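Local coordinates for Ton_1535 (Thermococcus onnurineus, PDB 3ZPJ), which is of unknown function but folds as an all-helical alpha-solenoid that contains a left-handed helical turn, at residues L117-Y122 with I136-A140; A140-I145 with G157-I161; F278-Q284 with F302-N308; A251-R256 with L289-L293. All blocks are in the same frame, centred on the assembly; numbering follows the deposited sequence.

Interaction 1 of 4, residues L117-Y122 with I136-A140; sequences LSTLAY and IFNIA
Two helical segments, 117-122 and 136-140, run antiparallel at 169°, their axes approaching to 8.2 Å. The register sets Leu117 against Ala140, Ser118 against Phe137 and Ala121 against Ile136, with CA atoms 5.2 to 5.3 Å apart. So close an approach requires small residues at the interface, and alanines supply them from both helices. Ala140 CB lies 3.5 Å from Leu117 CB; Ala121 CB lies 3.7 Å from Ile136 CG2. Phe137, its chi1 near -91° between the usual wells, swings its ring over the neighbouring helix, where Ala121 CB makes a CH-pi contact 3.4 Å from the ring centroid and almost on the ring normal. Ile136 CG2 also reaches Leu117 O at 3.3 Å. Leu117 (chi1 m, chi2 t) extends CD1 to within 4.2 Å of Ile139 CG2. Ser118 OG turns back to Met115 O and Gly114 O within its own helix. Helix 90-104 packs behind Leu120, while helix 151-170 meets Phe137. This is the tightly packed antiparallel helical hairpin that serves as the repeating unit of an alpha-solenoid.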
loop_
_atom_site.group_PDB
_atom_site.type_symbol
_atom_site.label_atom_id
_atom_site.label_comp_id
_atom_site.label_asym_id
_atom_site.label_seq_id
_atom_site.Cartn_x
_atom_site.Cartn_y
_atom_site.Cartn_z
ATOM N N LEU A 117 -8.604 17.223 -8.833
ATOM C CA LEU A 117 -9.314 16.087 -8.222
ATOM C C LEU A 117 -8.389 14.963 -7.741
ATOM O O LEU A 117 -8.613 14.368 -6.676
ATOM C CB LEU A 117 -10.373 15.518 -9.150
ATOM C CG LEU A 117 -11.495 16.511 -9.388
ATOM C CD1 LEU A 117 -12.483 15.934 -10.376
ATOM C CD2 LEU A 117 -12.162 16.804 -8.066
ATOM N N SER A 118 -7.341 14.685 -8.506
ATOM C CA SER A 118 -6.478 13.556 -8.162
ATOM C C SER A 118 -5.619 13.878 -6.944
ATOM O O SER A 118 -5.201 12.970 -6.229
ATOM C CB SER A 118 -5.620 13.125 -9.359
ATOM O OG SER A 118 -5.091 14.250 -10.031
ATOM N N THR A 119 -5.355 15.168 -6.726
ATOM C CA THR A 119 -4.626 15.658 -5.556
ATOM C C THR A 119 -5.505 15.453 -4.333
ATOM O O THR A 119 -5.067 14.969 -3.286
ATOM C CB THR A 119 -4.296 17.184 -5.679
ATOM O OG1 THR A 119 -3.294 17.386 -6.676
ATOM C CG2 THR A 119 -3.779 17.755 -4.358
ATOM N N LEU A 120 -6.758 15.839 -4.486
ATOM C CA LEU A 120 -7.757 15.676 -3.453
ATOM C C LEU A 120 -7.975 14.197 -3.171
ATOM O O LEU A 120 -8.086 13.788 -2.021
ATOM C CB LEU A 120 -9.036 16.344 -3.925
ATOM C CG LEU A 120 -10.446 16.085 -3.403
ATOM C CD1 LEU A 120 -10.523 15.945 -1.911
ATOM C CD2 LEU A 120 -11.310 17.269 -3.872
ATOM N N ALA A 121 -8.028 13.395 -4.225
ATOM C CA ALA A 121 -8.099 11.953 -4.049
ATOM C C ALA A 121 -6.875 11.450 -3.278
ATOM O O ALA A 121 -6.978 10.562 -2.433
ATOM C CB ALA A 121 -8.190 11.263 -5.392
ATOM N N TYR A 122 -5.708 12.011 -3.579
ATOM C CA TYR A 122 -4.501 11.576 -2.896
ATOM C C TYR A 122 -4.615 11.908 -1.420
ATOM O O TYR A 122 -4.240 11.081 -0.571
ATOM C CB TYR A 122 -3.252 12.213 -3.500
ATOM C CG TYR A 122 -2.024 12.061 -2.633
ATOM C CD1 TYR A 122 -1.311 10.871 -2.619
ATOM C CD2 TYR A 122 -1.582 13.100 -1.820
ATOM C CE1 TYR A 122 -0.197 10.714 -1.829
ATOM C CE2 TYR A 122 -0.475 12.945 -1.011
ATOM C CZ TYR A 122 0.222 11.752 -1.033
ATOM O OH TYR A 122 1.342 11.588 -0.250
ATOM N N ILE A 136 -12.911 9.279 -6.257
ATOM C CA ILE A 136 -12.504 10.575 -6.734
ATOM C C ILE A 136 -11.428 10.460 -7.811
ATOM O O ILE A 136 -11.456 11.197 -8.808
ATOM C CB ILE A 136 -12.032 11.453 -5.569
ATOM C CG1 ILE A 136 -13.188 11.676 -4.592
ATOM C CG2 ILE A 136 -11.456 12.776 -6.073
ATOM C CD1 ILE A 136 -14.459 12.186 -5.248
ATOM N N PHE A 137 -10.500 9.522 -7.631
ATOM C CA PHE A 137 -9.499 9.276 -8.664
ATOM C C PHE A 137 -10.201 8.942 -9.975
ATOM O O PHE A 137 -9.783 9.384 -11.039
ATOM C CB PHE A 137 -8.553 8.128 -8.281
ATOM C CG PHE A 137 -7.317 8.563 -7.536
ATOM C CD1 PHE A 137 -6.414 9.451 -8.114
ATOM C CD2 PHE A 137 -7.029 8.046 -6.274
ATOM C CE1 PHE A 137 -5.250 9.837 -7.450
ATOM C CE2 PHE A 137 -5.867 8.430 -5.591
ATOM C CZ PHE A 137 -4.970 9.329 -6.180
ATOM N N ASN A 138 -11.272 8.158 -9.888
ATOM C CA ASN A 138 -11.996 7.731 -11.071
ATOM C C ASN A 138 -12.747 8.866 -11.735
ATOM O O ASN A 138 -12.803 8.937 -12.959
ATOM C CB ASN A 138 -12.948 6.585 -10.739
ATOM C CG ASN A 138 -12.261 5.239 -10.815
ATOM O OD1 ASN A 138 -11.886 4.664 -9.798
ATOM N ND2 ASN A 138 -12.053 4.756 -12.021
ATOM N N ILE A 139 -13.337 9.741 -10.925
ATOM C CA ILE A 139 -13.956 10.954 -11.440
ATOM C C ILE A 139 -12.867 11.823 -12.082
ATOM O O ILE A 139 -13.062 12.371 -13.175
ATOM C CB ILE A 139 -14.650 11.779 -10.336
ATOM C CG1 ILE A 139 -15.602 10.914 -9.511
ATOM C CG2 ILE A 139 -15.402 12.964 -10.940
ATOM C CD1 ILE A 139 -16.478 10.021 -10.322
ATOM N N ALA A 140 -11.715 11.931 -11.413
ATOM C CA ALA A 140 -10.639 12.750 -11.960
ATOM C C ALA A 140 -10.302 12.219 -13.339
ATOM O O ALA A 140 -10.281 12.973 -14.307
ATOM C CB ALA A 140 -9.412 12.737 -11.067
#

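Interaction 2 of 4, residues A140-I145 with G157-I161; sequences AFDTII and GILRI
Successive helices of a solenoid need not pack at one fixed spacing, and segments 140-145 and 157-161 illustrate the wider case. Both are alpha-helical and run antiparallel at 168°, with axes 10.0 Å apart at closest approach; in the register Phe141 faces Ile158, their CA atoms 6.7 Å apart. The space between the backbones is filled by branched aliphatic side chains. Ile144 (chi1 m, chi2 t) points toward the partner helix and meets three residues: its CG2 is 3.5 Å from Ile158 CG1, its CD1 is 3.9 Å from Ile161 CD1, and the same Ile144 CD1 lies 3.7 Å from Gly157 C, taking up room left by the absent side chain. Ile161, also m and t, carries its CD1 to 3.7 Å from Phe141 N and 4.1 Å from Ala140 CB. Toward the margin, Ile145 CD1 touches Ile158 CD1 at 3.8 Å. The aromatic contribution comes from Phe141, whose t rotamer brings the ring edge to Ile158, with CE1 3.6 Å from CG2. Beyond the pair, Ile187 of helix 174-190 packs against Ile158 and Ile161. No hydrogen bond or salt bridge crosses between the segments, so this contact relies on hydrophobic burial and the close fit of its isoleucines.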
loop_
_atom_site.group_PDB
_atom_site.type_symbol
_atom_site.label_atom_id
_atom_site.label_comp_id
_atom_site.label_asym_id
_atom_site.label_seq_id
_atom_site.Cartn_x
_atom_site.Cartn_y
_atom_site.Cartn_z
ATOM N N ALA A 140 -11.715 11.931 -11.413
ATOM C CA ALA A 140 -10.639 12.750 -11.960
ATOM C C ALA A 140 -10.302 12.219 -13.339
ATOM O O ALA A 140 -10.281 12.973 -14.307
ATOM C CB ALA A 140 -9.412 12.737 -11.067
ATOM N N PHE A 141 -10.104 10.906 -13.423
ATOM C CA PHE A 141 -9.791 10.237 -14.688
ATOM C C PHE A 141 -10.870 10.430 -15.755
ATOM O O PHE A 141 -10.543 10.760 -16.896
ATOM C CB PHE A 141 -9.527 8.747 -14.449
ATOM C CG PHE A 141 -9.233 7.949 -15.710
ATOM C CD1 PHE A 141 -7.970 7.966 -16.286
ATOM C CD2 PHE A 141 -10.214 7.161 -16.295
ATOM C CE1 PHE A 141 -7.702 7.216 -17.432
ATOM C CE2 PHE A 141 -9.946 6.407 -17.426
ATOM C CZ PHE A 141 -8.683 6.437 -17.988
ATOM N N ASP A 142 -12.141 10.245 -15.384
ATOM C CA ASP A 142 -13.251 10.445 -16.319
ATOM C C ASP A 142 -13.280 11.892 -16.805
ATOM O O ASP A 142 -13.686 12.158 -17.921
ATOM C CB ASP A 142 -14.614 10.126 -15.679
ATOM C CG ASP A 142 -14.740 8.683 -15.196
ATOM O OD1 ASP A 142 -14.012 7.799 -15.690
ATOM O OD2 ASP A 142 -15.588 8.435 -14.308
ATOM N N THR A 143 -12.868 12.822 -15.951
ATOM C CA THR A 143 -12.921 14.232 -16.293
ATOM C C THR A 143 -11.942 14.547 -17.407
ATOM O O THR A 143 -12.282 15.264 -18.347
ATOM C CB THR A 143 -12.607 15.124 -15.079
ATOM O OG1 THR A 143 -13.514 14.806 -14.027
ATOM C CG2 THR A 143 -12.754 16.614 -15.436
ATOM N N ILE A 144 -10.736 13.997 -17.314
ATOM C CA ILE A 144 -9.725 14.267 -18.323
ATOM C C ILE A 144 -10.055 13.544 -19.625
ATOM O O ILE A 144 -10.212 14.171 -20.687
ATOM C CB ILE A 144 -8.338 13.889 -17.826
ATOM C CG1 ILE A 144 -7.921 14.853 -16.718
ATOM C CG2 ILE A 144 -7.336 13.920 -18.975
ATOM C CD1 ILE A 144 -6.618 14.475 -16.043
ATOM N N ILE A 145 -10.212 12.231 -19.529
ATOM C CA ILE A 145 -10.542 11.415 -20.695
ATOM C C ILE A 145 -11.785 11.875 -21.477
ATOM O O ILE A 145 -11.898 11.630 -22.674
ATOM C CB ILE A 145 -10.725 9.940 -20.304
ATOM C CG1 ILE A 145 -10.456 9.027 -21.497
ATOM C CG2 ILE A 145 -12.104 9.707 -19.756
ATOM C CD1 ILE A 145 -8.992 8.852 -21.787
ATOM N N GLY A 157 -1.885 14.839 -18.226
ATOM C CA GLY A 157 -2.829 14.850 -17.125
ATOM C C GLY A 157 -3.058 13.452 -16.557
ATOM O O GLY A 157 -2.993 13.246 -15.347
ATOM N N ILE A 158 -3.323 12.492 -17.436
ATOM C CA ILE A 158 -3.583 11.128 -17.019
ATOM C C ILE A 158 -2.358 10.446 -16.377
ATOM O O ILE A 158 -2.506 9.700 -15.417
ATOM C CB ILE A 158 -4.166 10.325 -18.186
ATOM C CG1 ILE A 158 -5.433 11.030 -18.664
ATOM C CG2 ILE A 158 -4.519 8.921 -17.748
ATOM C CD1 ILE A 158 -6.181 10.339 -19.760
ATOM N N LEU A 159 -1.154 10.721 -16.878
ATOM C CA LEU A 159 0.061 10.146 -16.281
ATOM C C LEU A 159 0.250 10.685 -14.873
ATOM O O LEU A 159 0.744 9.982 -13.974
ATOM C CB LEU A 159 1.304 10.429 -17.144
ATOM C CG LEU A 159 1.359 9.658 -18.464
ATOM C CD1 LEU A 159 2.491 10.113 -19.351
ATOM C CD2 LEU A 159 1.473 8.162 -18.179
ATOM N N ARG A 160 -0.158 11.934 -14.659
ATOM C CA ARG A 160 -0.061 12.492 -13.317
ATOM C C ARG A 160 -1.033 11.788 -12.333
ATOM O O ARG A 160 -0.739 11.622 -11.162
ATOM C CB ARG A 160 -0.259 13.999 -13.348
ATOM C CG ARG A 160 -0.222 14.659 -11.984
ATOM C CD ARG A 160 1.181 14.704 -11.424
ATOM N NE ARG A 160 1.223 15.458 -10.170
ATOM C CZ ARG A 160 2.198 15.372 -9.272
ATOM N NH1 ARG A 160 3.222 14.563 -9.484
ATOM N NH2 ARG A 160 2.147 16.097 -8.166
ATOM N N ILE A 161 -2.190 11.369 -12.821
ATOM C CA ILE A 161 -3.106 10.582 -12.001
ATOM C C ILE A 161 -2.427 9.257 -11.652
ATOM O O ILE A 161 -2.456 8.834 -10.508
ATOM C CB ILE A 161 -4.384 10.310 -12.760
ATOM C CG1 ILE A 161 -5.067 11.646 -13.077
ATOM C CG2 ILE A 161 -5.319 9.420 -11.953
ATOM C CD1 ILE A 161 -6.473 11.462 -13.623
#

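Interaction 3 of 4, residues F278-Q284 with F302-N308; sequences FTDVNVQ and FAKEIQN
The carboxylate of Asp280, in the first turn of helix 280-293, receives two backbone amides from the chain that follows helix 296-303. Gln307 N donates to Asp280 OD1 at 2.7 Å and Asn308 N to Asp280 OD2 at 3.1 Å, both nearly straight, and Gln284 NE2 adds a bond to Asp280 OD2 at 2.8 Å from one turn along the same helix. The t rotamer of Asp280 directs the carboxylate across the gap. Thr279 is the N-cap of that helix, its OG1 accepting from Asn282 N at 3.2 Å, while a type I turn from Ala303 to Ile306 carries the other segment round. CA atoms pair Asp280 with Ile306 at 5.9 Å and Val283 with Phe302 at 6.0 Å. Outward from the carboxylate, Val283 CG1 packs 3.7 Å from Ile306 CG1 and Gln284 CG 3.6 Å from Ile306 CG2. Farther out, Phe302 presents its edge to the face of Phe278 in an offset edge-to-face pair, centroids 5.8 Å apart and planes at 77°. Asn308, itself an N-cap, accepts from Lys311 N in helix 309-325. The start of one helix thus holds the linker that leads into another, a junction between consecutive helical hairpins of an alpha-solenoid.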
loop_
_atom_site.group_PDB
_atom_site.type_symbol
_atom_site.label_atom_id
_atom_site.label_comp_id
_atom_site.label_asym_id
_atom_site.label_seq_id
_atom_site.Cartn_x
_atom_site.Cartn_y
_atom_site.Cartn_z
ATOM N N PHE A 278 -2.876 -23.049 15.663
ATOM C CA PHE A 278 -3.281 -22.680 14.323
ATOM C C PHE A 278 -4.763 -22.837 14.093
ATOM O O PHE A 278 -5.370 -23.790 14.569
ATOM C CB PHE A 278 -2.529 -23.533 13.313
ATOM C CG PHE A 278 -1.050 -23.299 13.308
ATOM C CD1 PHE A 278 -0.533 -22.060 12.977
ATOM C CD2 PHE A 278 -0.174 -24.323 13.613
ATOM C CE1 PHE A 278 0.832 -21.848 12.963
ATOM C CE2 PHE A 278 1.187 -24.117 13.595
ATOM C CZ PHE A 278 1.691 -22.882 13.273
ATOM N N THR A 279 -5.350 -21.896 13.360
ATOM C CA THR A 279 -6.672 -22.131 12.813
ATOM C C THR A 279 -6.454 -22.848 11.495
ATOM O O THR A 279 -5.379 -22.751 10.908
ATOM C CB THR A 279 -7.399 -20.845 12.513
ATOM O OG1 THR A 279 -6.629 -20.097 11.578
ATOM C CG2 THR A 279 -7.604 -20.031 13.779
ATOM N N ASP A 280 -7.475 -23.558 11.030
ATOM C CA ASP A 280 -7.358 -24.351 9.818
ATOM C C ASP A 280 -6.979 -23.481 8.633
ATOM O O ASP A 280 -6.238 -23.897 7.747
ATOM C CB ASP A 280 -8.659 -25.093 9.530
ATOM C CG ASP A 280 -8.463 -26.252 8.582
ATOM O OD1 ASP A 280 -7.539 -27.064 8.811
ATOM O OD2 ASP A 280 -9.219 -26.342 7.597
ATOM N N VAL A 281 -7.472 -22.252 8.626
ATOM C CA VAL A 281 -7.103 -21.345 7.569
ATOM C C VAL A 281 -5.607 -21.000 7.651
ATOM O O VAL A 281 -4.927 -20.957 6.626
ATOM C CB VAL A 281 -7.990 -20.091 7.578
ATOM C CG1 VAL A 281 -7.381 -18.986 6.715
ATOM C CG2 VAL A 281 -9.397 -20.463 7.114
ATOM N N ASN A 282 -5.092 -20.782 8.861
ATOM C CA ASN A 282 -3.650 -20.585 9.041
ATOM C C ASN A 282 -2.867 -21.783 8.490
ATOM O O ASN A 282 -1.867 -21.620 7.784
ATOM C CB ASN A 282 -3.293 -20.349 10.515
ATOM C CG ASN A 282 -3.779 -19.000 11.033
ATOM O OD1 ASN A 282 -3.998 -18.070 10.254
ATOM N ND2 ASN A 282 -3.946 -18.889 12.351
ATOM N N VAL A 283 -3.351 -22.982 8.791
ATOM C CA VAL A 283 -2.741 -24.197 8.276
ATOM C C VAL A 283 -2.712 -24.220 6.748
ATOM O O VAL A 283 -1.668 -24.449 6.134
ATOM C CB VAL A 283 -3.488 -25.416 8.780
ATOM C CG1 VAL A 283 -2.883 -26.673 8.208
ATOM C CG2 VAL A 283 -3.467 -25.431 10.289
ATOM N N GLN A 284 -3.860 -23.960 6.138
ATOM C CA GLN A 284 -3.950 -23.891 4.687
ATOM C C GLN A 284 -2.990 -22.868 4.121
ATOM O O GLN A 284 -2.303 -23.114 3.132
ATOM C CB GLN A 284 -5.373 -23.546 4.274
ATOM C CG GLN A 284 -6.374 -24.574 4.755
ATOM C CD GLN A 284 -7.789 -24.070 4.698
ATOM O OE1 GLN A 284 -8.079 -23.088 4.013
ATOM N NE2 GLN A 284 -8.683 -24.734 5.417
ATOM N N PHE A 302 2.073 -29.633 6.858
ATOM C CA PHE A 302 0.921 -28.757 7.006
ATOM C C PHE A 302 -0.301 -29.206 6.210
ATOM O O PHE A 302 -1.390 -29.305 6.771
ATOM C CB PHE A 302 1.297 -27.304 6.732
ATOM C CG PHE A 302 2.016 -26.668 7.874
ATOM C CD1 PHE A 302 1.310 -26.113 8.924
ATOM C CD2 PHE A 302 3.392 -26.669 7.928
ATOM C CE1 PHE A 302 1.962 -25.548 9.997
ATOM C CE2 PHE A 302 4.046 -26.104 8.991
ATOM C CZ PHE A 302 3.330 -25.545 10.030
ATOM N N ALA A 303 -0.111 -29.518 4.932
ATOM C CA ALA A 303 -1.205 -29.980 4.091
ATOM C C ALA A 303 -1.987 -31.141 4.720
ATOM O O ALA A 303 -3.219 -31.168 4.669
ATOM C CB ALA A 303 -0.687 -30.363 2.718
ATOM N N LYS A 304 -1.282 -32.087 5.332
ATOM C CA LYS A 304 -1.956 -33.227 5.941
ATOM C C LYS A 304 -2.784 -32.870 7.187
ATOM O O LYS A 304 -3.550 -33.697 7.682
ATOM C CB LYS A 304 -0.958 -34.349 6.250
ATOM C CG LYS A 304 -0.173 -34.808 5.035
ATOM C CD LYS A 304 0.299 -36.245 5.177
ATOM C CE LYS A 304 1.810 -36.326 5.291
ATOM N NZ LYS A 304 2.333 -37.607 4.751
ATOM N N GLU A 305 -2.644 -31.642 7.689
ATOM C CA GLU A 305 -3.388 -31.229 8.881
ATOM C C GLU A 305 -4.566 -30.339 8.548
ATOM O O GLU A 305 -5.321 -29.958 9.442
ATOM C CB GLU A 305 -2.476 -30.522 9.894
ATOM C CG GLU A 305 -1.587 -31.454 10.710
ATOM C CD GLU A 305 -2.356 -32.249 11.766
ATOM O OE1 GLU A 305 -2.778 -31.649 12.783
ATOM O OE2 GLU A 305 -2.527 -33.476 11.582
ATOM N N ILE A 306 -4.711 -29.994 7.270
ATOM C CA ILE A 306 -5.864 -29.232 6.807
ATOM C C ILE A 306 -7.141 -30.042 7.007
ATOM O O ILE A 306 -7.270 -31.154 6.494
ATOM C CB ILE A 306 -5.736 -28.866 5.325
ATOM C CG1 ILE A 306 -4.504 -27.990 5.096
ATOM C CG2 ILE A 306 -6.995 -28.164 4.838
ATOM C CD1 ILE A 306 -4.124 -27.864 3.630
ATOM N N GLN A 307 -8.081 -29.486 7.763
ATOM C CA GLN A 307 -9.309 -30.194 8.108
ATOM C C GLN A 307 -10.365 -30.098 7.008
ATOM O O GLN A 307 -11.078 -31.060 6.749
ATOM C CB GLN A 307 -9.866 -29.687 9.442
ATOM C CG GLN A 307 -9.020 -30.058 10.652
ATOM C CD GLN A 307 -9.155 -31.523 11.032
ATOM O OE1 GLN A 307 -8.157 -32.229 11.194
ATOM N NE2 GLN A 307 -10.392 -31.987 11.190
ATOM N N ASN A 308 -10.467 -28.946 6.356
ATOM C CA ASN A 308 -11.380 -28.824 5.219
ATOM C C ASN A 308 -11.014 -29.788 4.091
ATOM O O ASN A 308 -9.954 -29.666 3.479
ATOM C CB ASN A 308 -11.424 -27.399 4.669
ATOM C CG ASN A 308 -12.290 -27.300 3.429
ATOM O OD1 ASN A 308 -11.825 -27.517 2.308
ATOM N ND2 ASN A 308 -13.568 -27.009 3.629
#

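Interaction 4 of 4, residues A251-R256 with L289-L293; sequences ALWMKR and LLTEL
Long side chains bridge helices 240-256 and 280-293 where segments 251-256 and 289-293 meet. Both are helical and nearly parallel, crossing at 19° with axes 10.1 Å apart; Leu252 and Leu293 stand closest in the register, CA to CA 5.8 Å. Leu293 (chi1 m, chi2 t) sends its end into the interface, where CD2 lies 3.5 Å from Leu252 CA and 4.0 Å from Ala251 CB. Leu252 takes the t, p rotamer, so that its CD1 meets Leu293 CD2 and its CD2 meets Leu289 CD2, each at 3.9 Å. Lys255 is extended through its first three torsions and then bends at chi4 (p), delivering NZ to Leu293 O, a hydrogen bond of 3.0 Å; the same NZ also bonds Tyr262 OH of the intervening helix 262-271. Arg256 leaves the backbone as m and remains extended beyond, as does Glu292 (m, t), and the two ends join in a salt bridge, Arg256 NH2 to Glu292 OE1 at 2.9 Å. Parallel packing of next-but-one helices is the inter-repeat contact of an alpha-solenoid. Here the leucines give an apolar centre, and the charged ends of longer side chains add directional bonds near the C-termini of both helices.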
loop_
_atom_site.group_PDB
_atom_site.type_symbol
_atom_site.label_atom_id
_atom_site.label_comp_id
_atom_site.label_asym_id
_atom_site.label_seq_id
_atom_site.Cartn_x
_atom_site.Cartn_y
_atom_site.Cartn_z
ATOM N N ALA A 251 10.160 -14.329 3.122
ATOM C CA ALA A 251 11.082 -15.293 2.531
ATOM C C ALA A 251 10.690 -15.524 1.071
ATOM O O ALA A 251 11.541 -15.619 0.194
ATOM C CB ALA A 251 11.064 -16.595 3.301
ATOM N N LEU A 252 9.391 -15.587 0.817
ATOM C CA LEU A 252 8.894 -15.839 -0.525
ATOM C C LEU A 252 9.251 -14.681 -1.466
ATOM O O LEU A 252 9.599 -14.880 -2.629
ATOM C CB LEU A 252 7.377 -16.059 -0.489
ATOM C CG LEU A 252 6.726 -16.518 -1.790
ATOM C CD1 LEU A 252 7.449 -17.752 -2.335
ATOM C CD2 LEU A 252 5.260 -16.807 -1.547
ATOM N N TRP A 253 9.170 -13.464 -0.962
ATOM C CA TRP A 253 9.505 -12.327 -1.806
ATOM C C TRP A 253 11.015 -12.305 -2.073
ATOM O O TRP A 253 11.461 -12.039 -3.190
ATOM C CB TRP A 253 9.026 -11.000 -1.202
ATOM C CG TRP A 253 9.489 -9.871 -2.041
ATOM C CD1 TRP A 253 10.520 -9.017 -1.777
ATOM C CD2 TRP A 253 8.983 -9.509 -3.323
ATOM N NE1 TRP A 253 10.677 -8.128 -2.814
ATOM C CE2 TRP A 253 9.740 -8.409 -3.776
ATOM C CE3 TRP A 253 7.943 -9.993 -4.129
ATOM C CZ2 TRP A 253 9.503 -7.796 -5.001
ATOM C CZ3 TRP A 253 7.718 -9.399 -5.343
ATOM C CH2 TRP A 253 8.489 -8.303 -5.769
ATOM N N MET A 254 11.800 -12.621 -1.050
ATOM C CA MET A 254 13.240 -12.669 -1.207
ATOM C C MET A 254 13.590 -13.714 -2.264
ATOM O O MET A 254 14.525 -13.536 -3.056
ATOM C CB MET A 254 13.914 -12.976 0.139
ATOM C CG MET A 254 13.585 -11.954 1.218
ATOM S SD MET A 254 14.370 -12.269 2.786
ATOM C CE MET A 254 16.040 -12.205 2.237
ATOM N N LYS A 255 12.827 -14.802 -2.279
ATOM C CA LYS A 255 13.104 -15.911 -3.180
ATOM C C LYS A 255 12.868 -15.459 -4.604
ATOM O O LYS A 255 13.572 -15.865 -5.513
ATOM C CB LYS A 255 12.204 -17.097 -2.858
ATOM C CG LYS A 255 12.460 -18.363 -3.676
ATOM C CD LYS A 255 11.330 -19.350 -3.413
ATOM C CE LYS A 255 11.186 -20.381 -4.532
ATOM N NZ LYS A 255 12.263 -21.418 -4.465
ATOM N N ARG A 256 11.880 -14.591 -4.783
ATOM C CA ARG A 256 11.474 -14.162 -6.106
ATOM C C ARG A 256 12.352 -13.047 -6.697
ATOM O O ARG A 256 12.415 -12.880 -7.917
ATOM C CB ARG A 256 9.998 -13.786 -6.071
ATOM C CG ARG A 256 9.161 -15.023 -5.788
ATOM C CD ARG A 256 7.678 -14.752 -5.647
ATOM N NE ARG A 256 6.928 -16.010 -5.636
ATOM C CZ ARG A 256 5.629 -16.104 -5.375
ATOM N NH1 ARG A 256 4.930 -15.013 -5.091
ATOM N NH2 ARG A 256 5.026 -17.285 -5.395
ATOM N N LEU A 289 2.141 -21.357 1.336
ATOM C CA LEU A 289 3.388 -20.587 1.378
ATOM C C LEU A 289 4.596 -21.495 1.245
ATOM O O LEU A 289 5.480 -21.234 0.438
ATOM C CB LEU A 289 3.490 -19.740 2.650
ATOM C CG LEU A 289 2.621 -18.478 2.617
ATOM C CD1 LEU A 289 2.497 -17.843 3.989
ATOM C CD2 LEU A 289 3.207 -17.496 1.643
ATOM N N LEU A 290 4.614 -22.576 2.022
ATOM C CA LEU A 290 5.732 -23.502 1.991
ATOM C C LEU A 290 5.877 -24.205 0.637
ATOM O O LEU A 290 6.993 -24.510 0.195
ATOM C CB LEU A 290 5.599 -24.515 3.120
ATOM C CG LEU A 290 5.794 -23.891 4.499
ATOM C CD1 LEU A 290 5.351 -24.845 5.584
ATOM C CD2 LEU A 290 7.250 -23.488 4.687
ATOM N N THR A 291 4.755 -24.460 -0.027
ATOM C CA THR A 291 4.819 -25.037 -1.358
ATOM C C THR A 291 5.467 -24.069 -2.352
ATOM O O THR A 291 6.438 -24.427 -3.015
ATOM C CB THR A 291 3.448 -25.486 -1.854
ATOM O OG1 THR A 291 2.987 -26.556 -1.026
ATOM C CG2 THR A 291 3.543 -25.985 -3.289
ATOM N N GLU A 292 4.957 -22.842 -2.436
ATOM C CA GLU A 292 5.530 -21.849 -3.350
ATOM C C GLU A 292 6.990 -21.562 -3.014
ATOM O O GLU A 292 7.783 -21.196 -3.876
ATOM C CB GLU A 292 4.702 -20.550 -3.355
ATOM C CG GLU A 292 3.241 -20.790 -3.710
ATOM C CD GLU A 292 2.385 -19.523 -3.735
ATOM O OE1 GLU A 292 2.941 -18.400 -3.725
ATOM O OE2 GLU A 292 1.138 -19.657 -3.766
ATOM N N LEU A 293 7.349 -21.742 -1.753
ATOM C CA LEU A 293 8.734 -21.559 -1.347
ATOM C C LEU A 293 9.623 -22.699 -1.843
ATOM O O LEU A 293 10.820 -22.509 -2.047
ATOM C CB LEU A 293 8.830 -21.448 0.173
ATOM C CG LEU A 293 8.494 -20.084 0.765
ATOM C CD1 LEU A 293 8.132 -20.209 2.250
ATOM C CD2 LEU A 293 9.659 -19.132 0.557
#

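How the interactions relate
The four contacts sample two regions of one solenoid, on opposite sides of the chain's centre. Interactions 1 and 2 follow in series along helix 130-146, share Ala140 and have centres 9 Å apart; Phe137 CD1 of the first touches Ile161 CG2 of the second at 4.0 Å, so three successive helices form one continuous core. Interactions 3 and 4 both draw on helix 280-293, with centres 18 Å apart and segments alternating along the chain; Phe302 CD2 meets Leu290 CD1 at 3.6 Å. Between these regions there is no touch: interactions 1 and 3 lie about 42 Å apart, centre to centre. The general principle is local: neighbouring helices build the superhelix stepwise.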